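Local structure of AA9 family lytic polysaccharide monooxygenase cel61B (Hypocrea jecorina, 2VTC) at residues N131-V135 / L211-A217; Y144-W149 / T234-Y239; K136-A140 / W161-P166; G172-F176 / N200-T204. The protein cleaves cellulose oxidatively as a secreted, copper-dependent lytic polysaccharide monooxygenase, attacking glycosidic bonds with O2 or H2O2 once the copper is reduced. The contacts are given in a common frame with arbitrary orientation. Numbering follows the deposited sequence.

Interaction 1: N131-V135 / L211-A217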
loop_
_atom_site.group_PDB
_atom_site.type_symbol
_atom_site.label_atom_id
_atom_site.label_comp_id
_atom_site.label_asym_id
_atom_site.label_seq_id
_atom_site.Cartn_x
_atom_site.Cartn_y
_atom_site.Cartn_z
ATOM N N ASN A 131 6.105 3.013 14.947
ATOM C CA ASN A 131 7.078 1.977 15.318
ATOM C C ASN A 131 7.070 0.781 14.381
ATOM O O ASN A 131 7.848 -0.160 14.556
ATOM C CB ASN A 131 6.842 1.513 16.763
ATOM C CG ASN A 131 7.131 2.591 17.766
ATOM O OD1 ASN A 131 7.868 3.538 17.490
ATOM N ND2 ASN A 131 6.550 2.459 18.944
ATOM N N LEU A 132 6.187 0.811 13.380
ATOM C CA LEU A 132 6.117 -0.284 12.407
ATOM C C LEU A 132 7.351 -0.284 11.503
ATOM O O LEU A 132 7.846 0.777 11.113
ATOM C CB LEU A 132 4.835 -0.201 11.579
ATOM C CG LEU A 132 3.526 -0.465 12.332
ATOM C CD1 LEU A 132 2.326 -0.168 11.450
ATOM C CD2 LEU A 132 3.469 -1.922 12.856
ATOM N N ARG A 133 7.847 -1.482 11.197
ATOM C CA ARG A 133 9.025 -1.646 10.322
ATOM C C ARG A 133 8.639 -2.535 9.155
ATOM O O ARG A 133 8.131 -3.626 9.338
ATOM C CB ARG A 133 10.242 -2.218 11.084
ATOM C CG ARG A 133 10.628 -1.412 12.349
ATOM C CD ARG A 133 11.849 -2.006 13.093
ATOM N NE ARG A 133 12.991 -2.034 12.189
ATOM C CZ ARG A 133 13.873 -1.043 12.063
ATOM N NH1 ARG A 133 13.802 0.018 12.858
ATOM N NH2 ARG A 133 14.846 -1.136 11.168
ATOM N N TRP A 134 8.851 -2.042 7.930
ATOM C CA TRP A 134 8.256 -2.643 6.756
ATOM C C TRP A 134 9.217 -3.485 5.943
ATOM O O TRP A 134 10.382 -3.135 5.782
ATOM C CB TRP A 134 7.736 -1.498 5.870
ATOM C CG TRP A 134 6.739 -0.687 6.613
ATOM C CD1 TRP A 134 6.966 0.498 7.274
ATOM C CD2 TRP A 134 5.357 -0.992 6.793
ATOM N NE1 TRP A 134 5.809 0.943 7.873
ATOM C CE2 TRP A 134 4.798 0.059 7.580
ATOM C CE3 TRP A 134 4.532 -2.065 6.397
ATOM C CZ2 TRP A 134 3.453 0.074 7.966
ATOM C CZ3 TRP A 134 3.180 -2.041 6.787
ATOM C CH2 TRP A 134 2.667 -0.971 7.568
ATOM N N VAL A 135 8.692 -4.604 5.442
ATOM C CA VAL A 135 9.435 -5.518 4.593
ATOM C C VAL A 135 8.735 -5.626 3.238
ATOM O O VAL A 135 7.565 -5.928 3.189
ATOM C CB VAL A 135 9.513 -6.911 5.277
ATOM C CG1 VAL A 135 10.170 -7.929 4.384
ATOM C CG2 VAL A 135 10.291 -6.790 6.601
ATOM N N LEU A 211 9.621 -12.302 10.292
ATOM C CA LEU A 211 9.910 -11.152 9.439
ATOM C C LEU A 211 11.252 -10.542 9.876
ATOM O O LEU A 211 11.500 -10.406 11.084
ATOM C CB LEU A 211 8.773 -10.138 9.592
ATOM C CG LEU A 211 8.190 -9.321 8.441
ATOM C CD1 LEU A 211 7.869 -10.151 7.207
ATOM C CD2 LEU A 211 6.972 -8.550 8.939
ATOM N N PRO A 212 12.135 -10.175 8.915
ATOM C CA PRO A 212 13.380 -9.534 9.353
ATOM C C PRO A 212 13.179 -8.073 9.773
ATOM O O PRO A 212 12.051 -7.588 9.783
ATOM C CB PRO A 212 14.271 -9.612 8.118
ATOM C CG PRO A 212 13.287 -9.529 6.993
ATOM C CD PRO A 212 12.075 -10.313 7.449
ATOM N N ALA A 213 14.274 -7.401 10.110
ATOM C CA ALA A 213 14.232 -6.109 10.783
ATOM C C ALA A 213 13.431 -5.058 9.977
ATOM O O ALA A 213 12.708 -4.244 10.548
ATOM C CB ALA A 213 15.650 -5.615 11.067
ATOM N N GLY A 214 13.542 -5.115 8.657
ATOM C CA GLY A 214 12.774 -4.186 7.806
ATOM C C GLY A 214 13.184 -2.729 7.987
ATOM O O GLY A 214 14.258 -2.428 8.542
ATOM N N THR A 215 12.308 -1.820 7.540
ATOM C CA THR A 215 12.629 -0.399 7.353
ATOM C C THR A 215 11.463 0.495 7.836
ATOM O O THR A 215 10.321 0.275 7.442
ATOM C CB THR A 215 12.844 -0.140 5.798
ATOM O OG1 THR A 215 13.806 -1.072 5.290
ATOM C CG2 THR A 215 13.309 1.286 5.533
ATOM N N PRO A 216 11.745 1.509 8.690
ATOM C CA PRO A 216 10.694 2.476 9.056
ATOM C C PRO A 216 10.114 3.127 7.788
ATOM O O PRO A 216 10.875 3.356 6.841
ATOM C CB PRO A 216 11.456 3.517 9.885
ATOM C CG PRO A 216 12.629 2.740 10.475
ATOM C CD PRO A 216 13.039 1.829 9.330
ATOM N N ALA A 217 8.809 3.402 7.756
ATOM C CA ALA A 217 8.217 3.953 6.502
ATOM C C ALA A 217 8.880 5.263 6.102
ATOM O O ALA A 217 8.968 5.578 4.902
ATOM C CB ALA A 217 6.701 4.105 6.596
HETATM O O HOH W 1 6.700 2.859 9.926
HETATM O O HOH W 2 12.946 -3.432 4.554
#
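Two backbone hydrogen bonds pair W134 with T215: W134 N donates to T215 O at 2.8 Å, almost linearly, and T215 N donates to W134 O at 2.9 Å. W134 O also accepts from water 2 (2.9 Å), which lies 2.6 Å from T215 OG1. Water 1 serves three groups, donating to L132 O (2.7 Å) and accepting from W134 NE1 (2.9 Å) and A217 N (3.1 Å), so the indole nitrogen of a buried residue still has a partner. The long, charged R133 suits the exposed side: R133 NE donates to A213 O (2.8 Å) and R133 NH2 to G214 O (3.0 Å), while P216 CD lies over one guanidinium face. G214, at positive phi, runs so close to the partner strand that a CB would clash with W134 O. V135 CG2 rests 3.8 Å from L211 CG. The arrangement is a short antiparallel edge pairing, in which segment 211-217, from the C-terminal part of the chain, borders strand 133-143 of the AA9 β-sandwich core.

Interaction 2: Y144-W149 / T234-Y239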
loop_
_atom_site.group_PDB
_atom_site.type_symbol
_atom_site.label_atom_id
_atom_site.label_comp_id
_atom_site.label_asym_id
_atom_site.label_seq_id
_atom_site.Cartn_x
_atom_site.Cartn_y
_atom_site.Cartn_z
ATOM N N TYR A 144 10.062 -3.580 -20.066
ATOM C CA TYR A 144 10.962 -2.831 -20.958
ATOM C C TYR A 144 10.585 -3.036 -22.441
ATOM O O TYR A 144 10.716 -2.116 -23.276
ATOM C CB TYR A 144 12.418 -3.227 -20.718
ATOM C CG TYR A 144 12.946 -2.908 -19.329
ATOM C CD1 TYR A 144 12.837 -1.621 -18.800
ATOM C CD2 TYR A 144 13.562 -3.889 -18.557
ATOM C CE1 TYR A 144 13.326 -1.324 -17.528
ATOM C CE2 TYR A 144 14.050 -3.599 -17.276
ATOM C CZ TYR A 144 13.927 -2.314 -16.778
ATOM O OH TYR A 144 14.412 -2.016 -15.515
ATOM N N ASN A 145 10.075 -4.217 -22.753
ATOM C CA ASN A 145 9.759 -4.530 -24.168
ATOM C C ASN A 145 8.455 -3.892 -24.651
ATOM O O ASN A 145 8.331 -3.562 -25.839
ATOM C CB ASN A 145 9.774 -6.041 -24.409
ATOM C CG ASN A 145 9.547 -6.400 -25.866
ATOM O OD1 ASN A 145 8.426 -6.711 -26.255
ATOM N ND2 ASN A 145 10.610 -6.306 -26.679
ATOM N N THR A 146 7.481 -3.683 -23.753
ATOM C CA THR A 146 6.226 -3.048 -24.140
ATOM C C THR A 146 6.161 -1.560 -23.736
ATOM O O THR A 146 5.339 -0.810 -24.282
ATOM C CB THR A 146 4.979 -3.763 -23.569
ATOM O OG1 THR A 146 5.023 -3.696 -22.127
ATOM C CG2 THR A 146 4.895 -5.230 -24.026
ATOM N N GLN A 147 7.028 -1.160 -22.795
ATOM C CA GLN A 147 7.004 0.175 -22.145
ATOM C C GLN A 147 5.718 0.450 -21.334
ATOM O O GLN A 147 5.371 1.616 -21.064
ATOM C CB GLN A 147 7.313 1.312 -23.147
ATOM C CG GLN A 147 8.706 1.224 -23.773
ATOM C CD GLN A 147 9.846 1.551 -22.820
ATOM O OE1 GLN A 147 9.957 2.674 -22.328
ATOM N NE2 GLN A 147 10.736 0.579 -22.593
ATOM N N VAL A 148 5.050 -0.627 -20.924
ATOM C CA VAL A 148 3.804 -0.546 -20.153
ATOM C C VAL A 148 4.067 -0.764 -18.665
ATOM O O VAL A 148 4.703 -1.742 -18.270
ATOM C CB VAL A 148 2.736 -1.556 -20.642
ATOM C CG1 VAL A 148 1.475 -1.471 -19.802
ATOM C CG2 VAL A 148 2.349 -1.240 -22.076
ATOM N N TRP A 149 3.562 0.174 -17.864
ATOM C CA TRP A 149 3.735 0.137 -16.392
ATOM C C TRP A 149 2.724 -0.743 -15.665
ATOM O O TRP A 149 1.595 -0.971 -16.125
ATOM C CB TRP A 149 3.612 1.556 -15.839
ATOM C CG TRP A 149 4.755 2.427 -16.137
ATOM C CD1 TRP A 149 4.868 3.324 -17.185
ATOM C CD2 TRP A 149 5.967 2.531 -15.390
ATOM N NE1 TRP A 149 6.086 3.963 -17.123
ATOM C CE2 TRP A 149 6.782 3.498 -16.033
ATOM C CE3 TRP A 149 6.458 1.881 -14.242
ATOM C CZ2 TRP A 149 8.065 3.828 -15.573
ATOM C CZ3 TRP A 149 7.730 2.229 -13.772
ATOM C CH2 TRP A 149 8.507 3.205 -14.416
ATOM N N THR A 234 10.030 9.194 -21.993
ATOM C CA THR A 234 11.079 8.783 -22.919
ATOM C C THR A 234 11.214 7.265 -22.795
ATOM O O THR A 234 10.783 6.685 -21.794
ATOM C CB THR A 234 12.410 9.497 -22.620
ATOM O OG1 THR A 234 13.367 9.177 -23.643
ATOM C CG2 THR A 234 12.966 9.095 -21.236
ATOM N N THR A 235 11.782 6.613 -23.813
ATOM C CA THR A 235 12.011 5.170 -23.762
ATOM C C THR A 235 12.913 4.810 -22.573
ATOM O O THR A 235 13.979 5.395 -22.391
ATOM C CB THR A 235 12.596 4.652 -25.121
ATOM O OG1 THR A 235 11.690 5.000 -26.173
ATOM C CG2 THR A 235 12.768 3.155 -25.108
ATOM N N ILE A 236 12.465 3.864 -21.746
ATOM C CA ILE A 236 13.216 3.456 -20.555
ATOM C C ILE A 236 13.742 2.037 -20.721
ATOM O O ILE A 236 12.969 1.112 -20.996
ATOM C CB ILE A 236 12.329 3.594 -19.272
ATOM C CG1 ILE A 236 12.052 5.085 -19.016
ATOM C CG2 ILE A 236 12.976 2.920 -18.054
ATOM C CD1 ILE A 236 10.873 5.354 -18.106
ATOM N N THR A 237 15.053 1.877 -20.560
ATOM C CA THR A 237 15.686 0.565 -20.702
ATOM C C THR A 237 16.112 -0.034 -19.373
ATOM O O THR A 237 16.371 -1.241 -19.278
ATOM C CB THR A 237 16.899 0.622 -21.656
ATOM O OG1 THR A 237 17.823 1.617 -21.199
ATOM C CG2 THR A 237 16.432 0.983 -23.054
ATOM N N SER A 238 16.167 0.817 -18.347
ATOM C CA SER A 238 16.536 0.409 -17.002
ATOM C C SER A 238 15.787 1.284 -15.986
ATOM O O SER A 238 15.812 2.504 -16.090
ATOM C CB SER A 238 18.042 0.578 -16.829
ATOM O OG SER A 238 18.474 0.070 -15.597
ATOM N N TYR A 239 15.114 0.646 -15.029
ATOM C CA TYR A 239 14.384 1.380 -13.980
ATOM C C TYR A 239 14.627 0.745 -12.608
ATOM O O TYR A 239 14.487 -0.468 -12.448
ATOM C CB TYR A 239 12.886 1.414 -14.293
ATOM C CG TYR A 239 12.042 2.130 -13.247
ATOM C CD1 TYR A 239 12.100 3.526 -13.117
ATOM C CD2 TYR A 239 11.206 1.412 -12.387
ATOM C CE1 TYR A 239 11.335 4.194 -12.149
ATOM C CE2 TYR A 239 10.446 2.060 -11.417
ATOM C CZ TYR A 239 10.511 3.450 -11.311
ATOM O OH TYR A 239 9.766 4.104 -10.355
HETATM O O HOH W 3 13.097 -2.713 -12.646
HETATM O O HOH W 4 8.706 4.792 -21.288
#
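Y144, W149 and Q147 lose the most surface among residues 144-149, and each meets the loop 234-239 in its own way. Y144 lays its ring along the backbone of I236 to S238, with T237 O over one face. At its tip, Y144 OH accepts a hydrogen bond from Y239 N (2.8 Å), and water 3, which donates to Y239 O (2.6 Å), lies 3.2 Å from Y144 OH. A tyrosine fits because its flat ring covers peptide groups while its hydroxyl meets a backbone amide.

Q147 uses its amide as a substitute for a strand's peptide group: Q147 OE1 accepts from I236 N and Q147 NE2 donates to I236 O, both at 2.8 Å and nearly linear. Q147 NE2 also donates to Y144 O (2.8 Å), so that one side-chain amide links the backbone of its own turn to that of I236.

W149 contributes through its ring alone. Its edge meets the face of Y239 in a T-shaped stack, centroids 4.8 Å apart and planes at 90°, and W149 CZ2 lies 4.1 Å from I236 CD1. The Y239 hydroxyl is hydrogen-bonded to the backbone of G227.

W149 is the N-cap residue of helix 150-156 and packs on I142 of strand 133-143, while P112, just ahead of strand 113-119, touches both W149 and Y239; the C-terminal loop is thus fastened beside the end of the sheet.

Interaction 3: K136-A140 / W161-P166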
loop_
_atom_site.group_PDB
_atom_site.type_symbol
_atom_site.label_atom_id
_atom_site.label_comp_id
_atom_site.label_asym_id
_atom_site.label_seq_id
_atom_site.Cartn_x
_atom_site.Cartn_y
_atom_site.Cartn_z
ATOM N N LYS A 136 9.463 -5.359 2.149
ATOM C CA LYS A 136 8.852 -5.426 0.805
ATOM C C LYS A 136 8.539 -6.870 0.411
ATOM O O LYS A 136 9.431 -7.719 0.442
ATOM C CB LYS A 136 9.787 -4.805 -0.229
ATOM C CG LYS A 136 9.160 -4.705 -1.638
ATOM C CD LYS A 136 10.166 -4.161 -2.646
ATOM C CE LYS A 136 10.167 -2.622 -2.705
ATOM N NZ LYS A 136 11.310 -2.088 -3.528
ATOM N N ILE A 137 7.289 -7.138 0.036
ATOM C CA ILE A 137 6.886 -8.490 -0.393
ATOM C C ILE A 137 6.385 -8.567 -1.845
ATOM O O ILE A 137 6.132 -9.664 -2.363
ATOM C CB ILE A 137 5.836 -9.127 0.573
ATOM C CG1 ILE A 137 4.536 -8.300 0.616
ATOM C CG2 ILE A 137 6.468 -9.310 1.965
ATOM C CD1 ILE A 137 3.315 -9.062 1.072
ATOM N N GLN A 138 6.248 -7.410 -2.488
ATOM C CA GLN A 138 5.816 -7.334 -3.893
ATOM C C GLN A 138 6.311 -6.033 -4.529
ATOM O O GLN A 138 6.283 -4.975 -3.907
ATOM C CB GLN A 138 4.285 -7.445 -3.972
ATOM C CG GLN A 138 3.642 -7.307 -5.382
ATOM C CD GLN A 138 3.452 -5.849 -5.813
ATOM O OE1 GLN A 138 3.117 -4.964 -5.001
ATOM N NE2 GLN A 138 3.654 -5.591 -7.111
ATOM N N GLU A 139 6.801 -6.129 -5.761
ATOM C CA GLU A 139 7.110 -4.926 -6.541
ATOM C C GLU A 139 6.945 -5.195 -8.039
ATOM O O GLU A 139 7.238 -6.300 -8.527
ATOM C CB GLU A 139 8.527 -4.394 -6.252
ATOM C CG GLU A 139 9.670 -5.363 -6.594
ATOM C CD GLU A 139 11.054 -4.809 -6.366
ATOM O OE1 GLU A 139 11.190 -3.638 -5.915
ATOM O OE2 GLU A 139 12.032 -5.545 -6.667
ATOM N N ALA A 140 6.454 -4.191 -8.752
ATOM C CA ALA A 140 6.287 -4.309 -10.209
ATOM C C ALA A 140 6.498 -2.935 -10.813
ATOM O O ALA A 140 5.977 -1.928 -10.311
ATOM C CB ALA A 140 4.912 -4.865 -10.563
ATOM N N TRP A 161 -5.383 -5.593 -7.842
ATOM C CA TRP A 161 -3.985 -6.028 -7.805
ATOM C C TRP A 161 -3.798 -7.207 -6.847
ATOM O O TRP A 161 -4.216 -7.139 -5.685
ATOM C CB TRP A 161 -3.032 -4.882 -7.412
ATOM C CG TRP A 161 -1.640 -5.185 -7.859
ATOM C CD1 TRP A 161 -0.596 -5.644 -7.096
ATOM C CD2 TRP A 161 -1.147 -5.096 -9.202
ATOM N NE1 TRP A 161 0.517 -5.841 -7.892
ATOM C CE2 TRP A 161 0.199 -5.515 -9.189
ATOM C CE3 TRP A 161 -1.732 -4.709 -10.426
ATOM C CZ2 TRP A 161 0.985 -5.555 -10.349
ATOM C CZ3 TRP A 161 -0.952 -4.746 -11.572
ATOM C CH2 TRP A 161 0.394 -5.162 -11.524
ATOM N N THR A 162 -3.165 -8.267 -7.338
ATOM C CA THR A 162 -2.949 -9.498 -6.561
ATOM C C THR A 162 -1.581 -9.472 -5.890
ATOM O O THR A 162 -0.558 -9.212 -6.542
ATOM C CB THR A 162 -3.062 -10.766 -7.452
ATOM O OG1 THR A 162 -4.412 -10.903 -7.913
ATOM C CG2 THR A 162 -2.667 -12.036 -6.680
ATOM N N VAL A 163 -1.580 -9.742 -4.583
ATOM C CA VAL A 163 -0.358 -9.846 -3.795
ATOM C C VAL A 163 -0.395 -11.146 -2.993
ATOM O O VAL A 163 -1.326 -11.363 -2.227
ATOM C CB VAL A 163 -0.197 -8.635 -2.813
ATOM C CG1 VAL A 163 1.054 -8.775 -1.980
ATOM C CG2 VAL A 163 -0.127 -7.327 -3.599
ATOM N N LYS A 164 0.619 -11.981 -3.172
ATOM C CA LYS A 164 0.787 -13.214 -2.396
ATOM C C LYS A 164 1.430 -12.974 -1.023
ATOM O O LYS A 164 2.495 -12.343 -0.934
ATOM C CB LYS A 164 1.629 -14.231 -3.177
ATOM C CG LYS A 164 1.590 -15.644 -2.577
ATOM C CD LYS A 164 2.467 -16.622 -3.357
ATOM C CE LYS A 164 2.379 -18.025 -2.778
ATOM N NZ LYS A 164 0.981 -18.580 -2.799
ATOM N N ILE A 165 0.774 -13.471 0.033
ATOM C CA ILE A 165 1.386 -13.529 1.371
ATOM C C ILE A 165 2.426 -14.663 1.335
ATOM O O ILE A 165 2.060 -15.802 1.060
ATOM C CB ILE A 165 0.317 -13.792 2.471
ATOM C CG1 ILE A 165 -0.744 -12.694 2.469
ATOM C CG2 ILE A 165 0.976 -13.891 3.858
ATOM C CD1 ILE A 165 -1.929 -12.987 3.393
ATOM N N PRO A 166 3.722 -14.355 1.581
ATOM C CA PRO A 166 4.780 -15.370 1.527
ATOM C C PRO A 166 4.417 -16.623 2.335
ATOM O O PRO A 166 3.896 -16.515 3.465
ATOM C CB PRO A 166 5.981 -14.655 2.152
ATOM C CG PRO A 166 5.752 -13.217 1.787
ATOM C CD PRO A 166 4.267 -13.027 1.929
#
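Strands 136-140 and 161-164 face each other with axes 7.2 Å apart at closest approach, and they meet through side chains. I137, with chi1 in the p well and chi2 in t, puts CD1 3.8 Å from V163 CG1, while its other branch places I137 CG2 4.0 Å from P166 CG. V163 adopts t, and its CG1 also lies 4.0 Å from Q138 CB. I137 and Q138 form a classic β-bulge opposite T115, which is why two successive side chains point toward segment 161-166. Q138, t at chi1 and m at chi2, bends its amide aside: Q138 OE1 is hydrogen-bonded to T115. W161 (chi1 t) presents its ring edge to Q138, yet Q138 NE2 and W161 NE1, 3.2 Å apart, are both donors and do not bond. The small A140 accommodates the broad indole, A140 CB lying 4.0 Å from W161 CZ2. Branched aliphatic, proline and indole surfaces therefore make this contact by dispersion and close fit, as expected where the two sheets of a β-sandwich face each other.

Interaction 4: G172-F176 / N200-T204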
loop_
_atom_site.group_PDB
_atom_site.type_symbol
_atom_site.label_atom_id
_atom_site.label_comp_id
_atom_site.label_asym_id
_atom_site.label_seq_id
_atom_site.Cartn_x
_atom_site.Cartn_y
_atom_site.Cartn_z
ATOM N N GLY A 172 0.962 -14.480 13.120
ATOM C CA GLY A 172 1.168 -13.211 13.790
ATOM C C GLY A 172 0.142 -12.179 13.381
ATOM O O GLY A 172 -0.710 -12.437 12.520
ATOM N N ASN A 173 0.202 -11.035 14.039
ATOM C CA ASN A 173 -0.654 -9.910 13.688
ATOM C C ASN A 173 0.160 -8.975 12.799
ATOM O O ASN A 173 1.220 -8.499 13.207
ATOM C CB ASN A 173 -1.112 -9.169 14.937
ATOM C CG ASN A 173 -2.048 -9.995 15.808
ATOM O OD1 ASN A 173 -2.889 -10.761 15.315
ATOM N ND2 ASN A 173 -1.914 -9.825 17.119
ATOM N N TYR A 174 -0.317 -8.739 11.574
ATOM C CA TYR A 174 0.453 -7.920 10.615
ATOM C C TYR A 174 -0.410 -6.825 9.984
ATOM O O TYR A 174 -1.658 -6.890 9.995
ATOM C CB TYR A 174 1.020 -8.791 9.472
ATOM C CG TYR A 174 1.942 -9.907 9.919
ATOM C CD1 TYR A 174 3.318 -9.685 10.066
ATOM C CD2 TYR A 174 1.443 -11.182 10.187
ATOM C CE1 TYR A 174 4.188 -10.699 10.478
ATOM C CE2 TYR A 174 2.304 -12.213 10.605
ATOM C CZ TYR A 174 3.665 -11.962 10.746
ATOM O OH TYR A 174 4.537 -12.947 11.154
ATOM N N VAL A 175 0.295 -5.819 9.460
ATOM C CA VAL A 175 -0.297 -4.784 8.633
ATOM C C VAL A 175 0.330 -4.914 7.251
ATOM O O VAL A 175 1.559 -5.066 7.115
ATOM C CB VAL A 175 -0.002 -3.373 9.198
ATOM C CG1 VAL A 175 -0.748 -2.305 8.401
ATOM C CG2 VAL A 175 -0.487 -3.261 10.661
ATOM N N PHE A 176 -0.519 -4.816 6.229
ATOM C CA PHE A 176 -0.050 -4.808 4.831
ATOM C C PHE A 176 -0.213 -3.402 4.259
ATOM O O PHE A 176 -1.282 -2.801 4.395
ATOM C CB PHE A 176 -0.829 -5.824 4.002
ATOM C CG PHE A 176 -0.457 -7.227 4.304
ATOM C CD1 PHE A 176 0.439 -7.920 3.501
ATOM C CD2 PHE A 176 -0.943 -7.838 5.456
ATOM C CE1 PHE A 176 0.806 -9.234 3.798
ATOM C CE2 PHE A 176 -0.562 -9.146 5.789
ATOM C CZ PHE A 176 0.310 -9.856 4.954
ATOM N N ASN A 200 -5.244 -4.295 8.160
ATOM C CA ASN A 200 -4.864 -5.263 9.199
ATOM C C ASN A 200 -5.201 -6.647 8.689
ATOM O O ASN A 200 -6.365 -6.931 8.402
ATOM C CB ASN A 200 -5.671 -5.010 10.489
ATOM C CG ASN A 200 -5.365 -3.676 11.145
ATOM O OD1 ASN A 200 -4.278 -3.116 11.011
ATOM N ND2 ASN A 200 -6.357 -3.162 11.894
ATOM N N ILE A 201 -4.192 -7.490 8.535
ATOM C CA ILE A 201 -4.416 -8.898 8.211
ATOM C C ILE A 201 -3.534 -9.814 9.080
ATOM O O ILE A 201 -2.304 -9.869 8.928
ATOM C CB ILE A 201 -4.184 -9.243 6.710
ATOM C CG1 ILE A 201 -4.971 -8.318 5.781
ATOM C CG2 ILE A 201 -4.579 -10.714 6.458
ATOM C CD1 ILE A 201 -4.522 -8.425 4.300
ATOM N N ALA A 202 -4.168 -10.525 10.001
ATOM C CA ALA A 202 -3.432 -11.498 10.780
ATOM C C ALA A 202 -3.153 -12.704 9.890
ATOM O O ALA A 202 -3.943 -13.008 8.980
ATOM C CB ALA A 202 -4.230 -11.896 12.013
ATOM N N VAL A 203 -2.031 -13.378 10.158
ATOM C CA VAL A 203 -1.582 -14.518 9.377
ATOM C C VAL A 203 -1.588 -15.782 10.242
ATOM O O VAL A 203 -1.170 -15.753 11.406
ATOM C CB VAL A 203 -0.189 -14.229 8.766
ATOM C CG1 VAL A 203 0.450 -15.483 8.140
ATOM C CG2 VAL A 203 -0.308 -13.113 7.706
ATOM N N THR A 204 -2.097 -16.864 9.652
ATOM C CA THR A 204 -2.195 -18.184 10.285
ATOM C C THR A 204 -1.427 -19.199 9.442
ATOM O O THR A 204 -0.854 -18.859 8.398
ATOM C CB THR A 204 -3.671 -18.635 10.355
ATOM O OG1 THR A 204 -4.222 -18.712 9.028
ATOM C CG2 THR A 204 -4.501 -17.652 11.185
#
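Backbone hydrogen bonds form the framework of this antiparallel pair. G172 and V203 are a hydrogen-bonded pair, with G172 N donating to V203 O (3.0 Å) and V203 N to G172 O (2.9 Å). Further along, I201 N donates to Y174 O at 3.0 Å, but the return bond from Y174 N to I201 O is weak, at 3.5 Å. The 141° angle between the strand directions reflects a marked twist. G172 suits its place because a CB there would run into Y174 CE2.

Apolar packing occupies the face bearing Y174, I201 and V203. Y174 CD2 lies 3.6 Å from V203 CG2, F176 CE2 is 3.7 Å from I201 CB, and F176 CZ reaches V203 CG2 at 4.3 Å. Large rings and β-branched residues suit this buried surface. The Y174 hydroxyl finds its partner in the carbonyl of R170.

Polar side chains appear on the face of N173, V175, A202 and N200. V175 CG2 touches N200 OD1 (3.8 Å), and N173 OD1 meets the small A202 CB (3.7 Å). The buried N200 amide is hydrogen-bonded to W56 and I87.

These strands belong to the β-hairpin 172-182/193-204. Strand 113-119 pairs with 172-182 on the side away from 193-204, which in turn pairs in parallel with strand 89-92, so the contact lies inside the larger sheet.

In the fold
Strand 133-143 carries one segment each of interactions 1 and 3, whose centres lie 16 Å apart, and runs on toward the turn of interaction 2. Interactions 3 and 4 share an apolar interior between the sheets: I137 CD1 lies 3.7 Å from F176 CE1, and I165 CG1 3.9 Å from F176 CZ. L211 CD2 of interaction 1, 3.8 Å from Y174 CE1, extends the packing on this face, whereas W134 CZ3, 3.4 Å from V175 O, packs on the opposite face. Interactions 2 and 4 have centres 34 Å apart. Interaction 2 approaches the active site, the W149 side chain being about 9 Å from that of the copper ligand H108; the W161 side chain of interaction 3 is about 12 Å from that of Y195, another ligand.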